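Local coordinates for protein translation initiation factor 4E (Ascaris suum, PDB 3M94) that binds the trimethylguanosine (m2,2,7G) cap and probably recruits capped messenger RNA for translation initiation, at residues 160-165 with 177-182; 6-11 with 60-65. All blocks are in the same frame, centred on the assembly; numbering follows the deposited sequence.

Both contacts are antiparallel strand pairings in the single curved sheet of the eIF4E fold, and they sit on opposite sides of the chain's centre. Contact 2 comes first along the chain and is complete before contact 1 opens; it joins strand 4-14 to strand 56-61, one strand in from the sheet border at 26-34. Contact 1 joins strand 161-165 to the outermost strand at the other border, 181-183. Their centres are about 25 Å apart and their nearest atoms about 11 Å apart, without touching. Strands 115-121, 127-133 and 77-83 lie between them in the sheet. The side chains of Phe60 and Arg162 lie about 8 Å and about 10 Å from the bound cap analogue.

Contact 1. Residues 160-165 with 177-182; sequences PIRYEV and VKPRIV
Tyr163 and Ile181 form the hydrogen-bonded pair of a short antiparallel edge pairing that contains a classic beta bulge: Arg180 and Ile181 both stand opposite Tyr163. Strand 161-165 is thereby joined to 181-183, an outermost strand of the eIF4E sheet. The firm bond is Tyr163 N to Ile181 O, 2.9 Å and nearly straight at 170°. Tyr163 O in return meets two amides, both weakly: Arg180 N is near but bent to 127°, while Ile181 N is well aligned but 3.5 Å away.

The close-packed side is the one on which Tyr163 and Ile181 lie, covered by helix 139-153 and by Trp79 of the neighbouring strand, which touches both side chains. Tyr163 CB meets Ile181 CB at 4.0 Å. Tyr163 CG is anti to the backbone N (chi1 -175°), which sets it beside the carbonyl carbon. Arg180 CB lies at the edge of the ring, Ile181 CD1 approaches it obliquely, and Tyr163 OH is hydrogen-bonded to Thr133.

The other side, with Arg162, Pro179 and Val182, is more accessible to solvent. Pro179 crosses the aliphatic part of Arg162 obliquely, its CB 3.8 Å from Arg162 CB and its CG against Arg162 CD. The guanidinium then leads away from 177-182 and forms a salt bridge to Glu164, whose other carboxylate oxygen is paired with Arg78. Beyond Arg162 and Val182 the pairing goes on, Ile161 bonding to Ile183, and exposed Pro160 lies against Val182: Val182 CG1 rests 3.9 Å from Pro160 CB and 3.6 Å from Ile161 O.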
ATOM      1  N   PRO A 160      12.807 -11.416   3.383  1.00 28.65           N
ATOM      2  CA  PRO A 160      13.187 -10.331   2.488  1.00 28.14           C
ATOM      3  C   PRO A 160      11.999  -9.617   1.854  1.00 27.41           C
ATOM      4  O   PRO A 160      10.950 -10.208   1.639  1.00 27.39           O
ATOM      5  CB  PRO A 160      14.019 -11.038   1.399  1.00 28.29           C
ATOM      6  CG  PRO A 160      13.775 -12.501   1.591  1.00 28.39           C
ATOM      7  CD  PRO A 160      13.541 -12.651   3.052  1.00 28.72           C
ATOM      8  N   ILE A 161      12.171  -8.328   1.607  1.00 26.69           N
ATOM      9  CA  ILE A 161      11.217  -7.559   0.854  1.00 25.76           C
ATOM     10  C   ILE A 161      12.011  -7.016  -0.314  1.00 25.28           C
ATOM     11  O   ILE A 161      13.244  -6.863  -0.225  1.00 24.94           O
ATOM     12  CB  ILE A 161      10.538  -6.459   1.709  1.00 25.45           C
ATOM     13  CG1 ILE A 161      11.554  -5.465   2.287  1.00 26.09           C
ATOM     14  CG2 ILE A 161       9.717  -7.108   2.830  1.00 26.49           C
ATOM     15  CD1 ILE A 161      10.953  -4.079   2.695  1.00 23.89           C
ATOM     16  N   ARG A 162      11.326  -6.768  -1.418  1.00 24.59           N
ATOM     17  CA  ARG A 162      12.012  -6.365  -2.631  1.00 25.11           C
ATOM     18  C   ARG A 162      11.316  -5.244  -3.360  1.00 25.00           C
ATOM     19  O   ARG A 162      10.090  -5.079  -3.281  1.00 25.04           O
ATOM     20  CB  ARG A 162      12.264  -7.563  -3.564  1.00 25.15           C
ATOM     21  CG  ARG A 162      11.043  -8.360  -3.969  1.00 27.31           C
ATOM     22  CD  ARG A 162      11.446  -9.699  -4.563  1.00 29.62           C
ATOM     23  NE  ARG A 162      10.396 -10.697  -4.356  1.00 32.83           N
ATOM     24  CZ  ARG A 162       9.529 -11.100  -5.285  1.00 33.88           C
ATOM     25  NH1 ARG A 162       9.571 -10.605  -6.514  1.00 35.67           N
ATOM     26  NH2 ARG A 162       8.614 -12.011  -4.982  1.00 34.20           N
ATOM     27  N   TYR A 163      12.124  -4.458  -4.050  1.00 24.88           N
ATOM     28  CA  TYR A 163      11.630  -3.367  -4.835  1.00 25.24           C
ATOM     29  C   TYR A 163      11.818  -3.746  -6.293  1.00 25.66           C
ATOM     30  O   TYR A 163      12.918  -4.105  -6.715  1.00 25.66           O
ATOM     31  CB  TYR A 163      12.366  -2.055  -4.515  1.00 24.74           C
ATOM     32  CG  TYR A 163      11.749  -0.906  -5.265  1.00 24.88           C
ATOM     33  CD1 TYR A 163      10.601  -0.277  -4.785  1.00 23.43           C
ATOM     34  CD2 TYR A 163      12.270  -0.486  -6.494  1.00 24.81           C
ATOM     35  CE1 TYR A 163      10.000   0.751  -5.483  1.00 22.30           C
ATOM     36  CE2 TYR A 163      11.674   0.544  -7.203  1.00 24.45           C
ATOM     37  CZ  TYR A 163      10.534   1.152  -6.687  1.00 23.89           C
ATOM     38  OH  TYR A 163       9.939   2.169  -7.382  1.00 24.16           O
ATOM     39  N   GLU A 164      10.738  -3.667  -7.055  1.00 25.95           N
ATOM     40  CA  GLU A 164      10.770  -4.035  -8.464  1.00 26.60           C
ATOM     41  C   GLU A 164      10.002  -3.027  -9.292  1.00 26.70           C
ATOM     42  O   GLU A 164       9.063  -2.398  -8.794  1.00 26.48           O
ATOM     43  CB  GLU A 164      10.178  -5.428  -8.649  1.00 26.81           C
ATOM     44  CG  GLU A 164       8.948  -5.646  -7.797  1.00 28.12           C
ATOM     45  CD  GLU A 164       8.334  -7.004  -7.968  1.00 29.34           C
ATOM     46  OE1 GLU A 164       7.161  -7.052  -8.391  1.00 30.79           O
ATOM     47  OE2 GLU A 164       9.007  -8.018  -7.671  1.00 30.19           O
ATOM     48  N   VAL A 165      10.426  -2.862 -10.546  1.00 27.01           N
ATOM     49  CA  VAL A 165       9.685  -2.076 -11.545  1.00 27.71           C
ATOM     50  C   VAL A 165       8.325  -2.741 -11.744  1.00 27.55           C
ATOM     51  O   VAL A 165       8.162  -3.926 -11.424  1.00 27.42           O
ATOM     52  CB  VAL A 165      10.472  -1.970 -12.893  1.00 27.98           C
ATOM     53  CG1 VAL A 165       9.711  -1.131 -13.937  1.00 29.77           C
ATOM     54  CG2 VAL A 165      11.858  -1.378 -12.664  1.00 27.86           C
ATOM     55  N   VAL A 177      12.881 -10.326 -14.894  1.00 20.29           N
ATOM     56  CA  VAL A 177      13.521  -9.138 -14.320  1.00 19.83           C
ATOM     57  C   VAL A 177      13.847  -9.351 -12.843  1.00 19.27           C
ATOM     58  O   VAL A 177      12.971  -9.706 -12.059  1.00 18.69           O
ATOM     59  CB  VAL A 177      12.647  -7.878 -14.490  1.00 20.05           C
ATOM     60  N   LYS A 178      15.122  -9.176 -12.493  1.00 18.45           N
ATOM     61  CA  LYS A 178      15.573  -9.190 -11.100  1.00 17.78           C
ATOM     62  C   LYS A 178      15.050  -7.959 -10.339  1.00 17.01           C
ATOM     63  O   LYS A 178      14.839  -6.908 -10.938  1.00 16.80           O
ATOM     64  CB  LYS A 178      17.105  -9.206 -11.063  1.00 18.11           C
ATOM     65  N   PRO A 179      14.819  -8.084  -9.023  1.00 16.36           N
ATOM     66  CA  PRO A 179      14.503  -6.853  -8.294  1.00 16.18           C
ATOM     67  C   PRO A 179      15.690  -5.872  -8.220  1.00 15.89           C
ATOM     68  O   PRO A 179      16.848  -6.287  -8.173  1.00 16.07           O
ATOM     69  CB  PRO A 179      14.109  -7.343  -6.896  1.00 15.95           C
ATOM     70  CG  PRO A 179      14.550  -8.751  -6.806  1.00 16.34           C
ATOM     71  CD  PRO A 179      14.631  -9.294  -8.203  1.00 16.62           C
ATOM     72  N   ARG A 180      15.382  -4.585  -8.238  1.00 15.02           N
ATOM     73  CA  ARG A 180      16.367  -3.519  -8.113  1.00 15.07           C
ATOM     74  C   ARG A 180      17.025  -3.452  -6.723  1.00 14.48           C
ATOM     75  O   ARG A 180      18.213  -3.136  -6.603  1.00 14.92           O
ATOM     76  CB  ARG A 180      15.681  -2.186  -8.397  1.00 14.92           C
ATOM     77  CG  ARG A 180      16.607  -1.053  -8.676  1.00 16.11           C
ATOM     78  CD  ARG A 180      16.456  -0.617 -10.093  1.00 17.25           C
ATOM     79  NE  ARG A 180      17.128   0.653 -10.314  1.00 18.36           N
ATOM     80  CZ  ARG A 180      18.279   0.789 -10.964  1.00 18.25           C
ATOM     81  NH1 ARG A 180      18.889  -0.271 -11.461  1.00 18.35           N
ATOM     82  NH2 ARG A 180      18.816   1.992 -11.119  1.00 18.78           N
ATOM     83  N   ILE A 181      16.239  -3.718  -5.685  1.00 13.59           N
ATOM     84  CA  ILE A 181      16.682  -3.626  -4.298  1.00 12.58           C
ATOM     85  C   ILE A 181      16.057  -4.759  -3.483  1.00 12.36           C
ATOM     86  O   ILE A 181      14.900  -5.100  -3.690  1.00 12.19           O
ATOM     87  CB  ILE A 181      16.270  -2.273  -3.646  1.00 12.03           C
ATOM     88  CG1 ILE A 181      16.519  -1.090  -4.596  1.00 11.60           C
ATOM     89  CG2 ILE A 181      16.989  -2.092  -2.316  1.00 11.23           C
ATOM     90  CD1 ILE A 181      15.898   0.228  -4.155  1.00 10.59           C
ATOM     91  N   VAL A 182      16.824  -5.333  -2.564  1.00 12.30           N
ATOM     92  CA  VAL A 182      16.307  -6.315  -1.615  1.00 12.75           C
ATOM     93  C   VAL A 182      16.767  -5.929  -0.211  1.00 13.07           C
ATOM     94  O   VAL A 182      17.880  -5.457  -0.040  1.00 13.47           O
ATOM     95  CB  VAL A 182      16.790  -7.752  -1.940  1.00 13.01           C
ATOM     96  CG1 VAL A 182      16.167  -8.781  -0.968  1.00 13.01           C
ATOM     97  CG2 VAL A 182      16.501  -8.127  -3.400  1.00 12.84           C
TER

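Contact 2. Residues 6-11 with 60-65; sequences QCHWAL and FKEGIK
Ala10 and Phe60 make the hydrogen-bonded pair that joins strand 4-14 to strand 56-61, antiparallel neighbours in the eIF4E sheet. Residues 61-64 then leave the strand in a type II beta turn, with Gly63 at its third position.

Three backbone hydrogen bonds cross. Ala10 N to Phe60 O is short, 2.7 Å; Phe60 N returns to Ala10 O at 3.0 Å. The third, Glu62 N to His8 O, is straight at the hydrogen, yet its donor sits 46° out of the carbonyl plane. A weaker CA-H...O contact from Trp9 to Phe60 O adds to these.

The ring contact is a CH-pi interaction. Lys61 CG, anti to its own carbonyl carbon (chi1 -75°), lies over one face of the Trp9 indole, 3.9 Å from the centroid of the six-membered ring, and Cys7 SG takes the same face, offset toward the rim. Trp9 and Lys61 lie side by side and point the same way. From CG the lysine chain runs extended past the ring to NZ, which is bonded to the backbone oxygens of Gly112 and Ile115. Helix 88-104 also packs on the indole, through Ile103 and Ile104.

Polar and apolar atoms mix on the exposed side, where His8 and Glu62 also lie side by side, ring and carboxylate planes 20° apart. His8 ND1 and Glu62 OE1 stay 4.3 Å apart, too far to bond, although a negative carboxylate this near might favour a protonated imidazole. Glu62 CB packs on His8 CB, while Glu62 OE1, carried out on an extended chain, comes obliquely to the ring, 3.3 Å from His8 CB and close to the neighbouring ring carbons CG and CD2.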
ATOM      1  N   GLN A   6      -2.276  15.611   5.438  1.00 13.29           N
ATOM      2  CA  GLN A   6      -1.484  16.425   4.531  1.00 13.32           C
ATOM      3  C   GLN A   6      -2.084  16.454   3.128  1.00 14.47           C
ATOM      4  O   GLN A   6      -2.037  17.479   2.457  1.00 14.33           O
ATOM      5  CB  GLN A   6      -0.035  15.940   4.495  1.00 12.86           C
ATOM      6  CG  GLN A   6       0.871  16.793   3.623  1.00 12.22           C
ATOM      7  CD  GLN A   6       2.316  16.390   3.734  1.00 11.08           C
ATOM      8  OE1 GLN A   6       2.852  16.234   4.830  1.00  9.30           O
ATOM      9  NE2 GLN A   6       2.964  16.236   2.597  1.00 12.96           N
ATOM     10  N   CYS A   7      -2.637  15.330   2.672  1.00 15.69           N
ATOM     11  CA  CYS A   7      -3.334  15.334   1.394  1.00 17.44           C
ATOM     12  C   CYS A   7      -4.579  14.453   1.387  1.00 16.64           C
ATOM     13  O   CYS A   7      -4.892  13.799   2.373  1.00 16.62           O
ATOM     14  CB  CYS A   7      -2.385  14.969   0.254  1.00 18.57           C
ATOM     15  SG  CYS A   7      -1.723  13.301   0.386  1.00 24.08           S
ATOM     16  N   HIS A   8      -5.298  14.482   0.275  1.00 16.56           N
ATOM     17  CA  HIS A   8      -6.487  13.664   0.084  1.00 16.28           C
ATOM     18  C   HIS A   8      -6.046  12.281  -0.385  1.00 16.12           C
ATOM     19  O   HIS A   8      -5.149  12.153  -1.231  1.00 15.37           O
ATOM     20  CB  HIS A   8      -7.372  14.268  -0.998  1.00 16.09           C
ATOM     21  CG  HIS A   8      -8.069  15.526  -0.600  1.00 16.98           C
ATOM     22  ND1 HIS A   8      -7.392  16.677  -0.253  1.00 18.04           N
ATOM     23  CD2 HIS A   8      -9.387  15.825  -0.526  1.00 16.42           C
ATOM     24  CE1 HIS A   8      -8.266  17.630   0.021  1.00 18.60           C
ATOM     25  NE2 HIS A   8      -9.481  17.135  -0.124  1.00 18.48           N
ATOM     26  N   TRP A   9      -6.702  11.261   0.156  1.00 15.54           N
ATOM     27  CA  TRP A   9      -6.449   9.875  -0.195  1.00 15.34           C
ATOM     28  C   TRP A   9      -7.755   9.233  -0.646  1.00 15.43           C
ATOM     29  O   TRP A   9      -8.806   9.475  -0.045  1.00 16.23           O
ATOM     30  CB  TRP A   9      -5.903   9.106   1.017  1.00 14.35           C
ATOM     31  CG  TRP A   9      -4.563   9.601   1.482  1.00 15.39           C
ATOM     32  CD1 TRP A   9      -4.335  10.593   2.408  1.00 12.56           C
ATOM     33  CD2 TRP A   9      -3.275   9.158   1.031  1.00 13.79           C
ATOM     34  NE1 TRP A   9      -2.973  10.770   2.573  1.00 14.76           N
ATOM     35  CE2 TRP A   9      -2.304   9.908   1.738  1.00 15.81           C
ATOM     36  CE3 TRP A   9      -2.845   8.176   0.116  1.00 16.49           C
ATOM     37  CZ2 TRP A   9      -0.922   9.724   1.549  1.00 14.57           C
ATOM     38  CZ3 TRP A   9      -1.470   7.984  -0.068  1.00 16.16           C
ATOM     39  CH2 TRP A   9      -0.523   8.769   0.643  1.00 16.48           C
ATOM     40  N   ALA A  10      -7.684   8.391  -1.671  1.00 16.05           N
ATOM     41  CA  ALA A  10      -8.865   7.634  -2.113  1.00 16.05           C
ATOM     42  C   ALA A  10      -8.682   6.135  -1.862  1.00 16.72           C
ATOM     43  O   ALA A  10      -7.623   5.563  -2.147  1.00 15.95           O
ATOM     44  CB  ALA A  10      -9.173   7.892  -3.558  1.00 15.13           C
ATOM     45  N   LEU A  11      -9.733   5.523  -1.305  1.00 16.53           N
ATOM     46  CA  LEU A  11      -9.789   4.086  -1.120  1.00 16.38           C
ATOM     47  C   LEU A  11     -10.500   3.467  -2.325  1.00 16.14           C
ATOM     48  O   LEU A  11     -11.559   3.939  -2.726  1.00 14.44           O
ATOM     49  CB  LEU A  11     -10.525   3.735   0.180  1.00 16.57           C
ATOM     50  CG  LEU A  11     -10.728   2.247   0.488  1.00 17.38           C
ATOM     51  CD1 LEU A  11      -9.417   1.574   0.887  1.00 17.47           C
ATOM     52  CD2 LEU A  11     -11.725   2.128   1.618  1.00 20.13           C
ATOM     53  N   PHE A  60      -4.686   5.251  -2.581  1.00 19.77           N
ATOM     54  CA  PHE A  60      -3.825   6.103  -3.392  1.00 19.02           C
ATOM     55  C   PHE A  60      -4.153   7.570  -3.201  1.00 19.40           C
ATOM     56  O   PHE A  60      -5.307   7.929  -2.879  1.00 17.61           O
ATOM     57  CB  PHE A  60      -3.915   5.728  -4.876  1.00 19.22           C
ATOM     58  CG  PHE A  60      -3.028   4.542  -5.261  1.00 21.02           C
ATOM     59  CD1 PHE A  60      -3.240   3.279  -4.694  1.00 21.30           C
ATOM     60  CD2 PHE A  60      -1.969   4.703  -6.152  1.00 18.66           C
ATOM     61  CE1 PHE A  60      -2.424   2.209  -5.003  1.00 19.40           C
ATOM     62  CE2 PHE A  60      -1.158   3.624  -6.486  1.00 18.30           C
ATOM     63  CZ  PHE A  60      -1.381   2.380  -5.901  1.00 19.64           C
ATOM     64  N   LYS A  61      -3.138   8.413  -3.412  1.00 18.19           N
ATOM     65  CA  LYS A  61      -3.338   9.854  -3.376  1.00 18.76           C
ATOM     66  C   LYS A  61      -4.424  10.201  -4.370  1.00 18.70           C
ATOM     67  O   LYS A  61      -4.426   9.663  -5.483  1.00 18.41           O
ATOM     68  CB  LYS A  61      -2.030  10.598  -3.715  1.00 18.19           C
ATOM     69  CG  LYS A  61      -1.011  10.595  -2.583  1.00 19.73           C
ATOM     70  CD  LYS A  61       0.337  11.146  -3.055  1.00 21.12           C
ATOM     71  CE  LYS A  61       1.270  11.407  -1.895  1.00 21.91           C
ATOM     72  NZ  LYS A  61       2.694  11.556  -2.374  1.00 24.16           N
ATOM     73  N   GLU A  62      -5.357  11.069  -3.974  1.00 18.96           N
ATOM     74  CA  GLU A  62      -6.430  11.477  -4.879  1.00 20.16           C
ATOM     75  C   GLU A  62      -5.851  11.951  -6.211  1.00 20.77           C
ATOM     76  O   GLU A  62      -4.909  12.747  -6.230  1.00 21.19           O
ATOM     77  CB  GLU A  62      -7.302  12.588  -4.291  1.00 20.42           C
ATOM     78  CG  GLU A  62      -8.567  12.875  -5.137  1.00 21.02           C
ATOM     79  CD  GLU A  62      -9.442  13.968  -4.554  1.00 24.29           C
ATOM     80  OE1 GLU A  62      -8.923  14.852  -3.831  1.00 24.35           O
ATOM     81  OE2 GLU A  62     -10.667  13.953  -4.821  1.00 26.17           O
ATOM     82  N   GLY A  63      -6.415  11.458  -7.311  1.00 20.62           N
ATOM     83  CA  GLY A  63      -5.981  11.872  -8.633  1.00 20.70           C
ATOM     84  C   GLY A  63      -4.926  10.952  -9.213  1.00 20.99           C
ATOM     85  O   GLY A  63      -4.475  11.174 -10.329  1.00 21.62           O
ATOM     86  N   ILE A  64      -4.504   9.942  -8.448  1.00 20.95           N
ATOM     87  CA  ILE A  64      -3.681   8.868  -8.984  1.00 20.90           C
ATOM     88  C   ILE A  64      -4.546   7.625  -9.067  1.00 20.83           C
ATOM     89  O   ILE A  64      -5.000   7.108  -8.044  1.00 21.04           O
ATOM     90  CB  ILE A  64      -2.424   8.554  -8.134  1.00 21.13           C
ATOM     91  CG1 ILE A  64      -1.516   9.779  -7.996  1.00 20.82           C
ATOM     92  CG2 ILE A  64      -1.635   7.375  -8.746  1.00 20.43           C
ATOM     93  CD1 ILE A  64      -0.385   9.576  -6.985  1.00 20.51           C
ATOM     94  N   LYS A  65      -4.788   7.174 -10.293  1.00 20.35           N
ATOM     95  CA  LYS A  65      -5.491   5.926 -10.535  1.00 20.30           C
ATOM     96  C   LYS A  65      -4.554   4.791 -10.176  1.00 20.54           C
ATOM     97  O   LYS A  65      -3.375   4.827 -10.527  1.00 21.20           O
ATOM     98  CB  LYS A  65      -5.966   5.833 -11.995  1.00 20.08           C
TER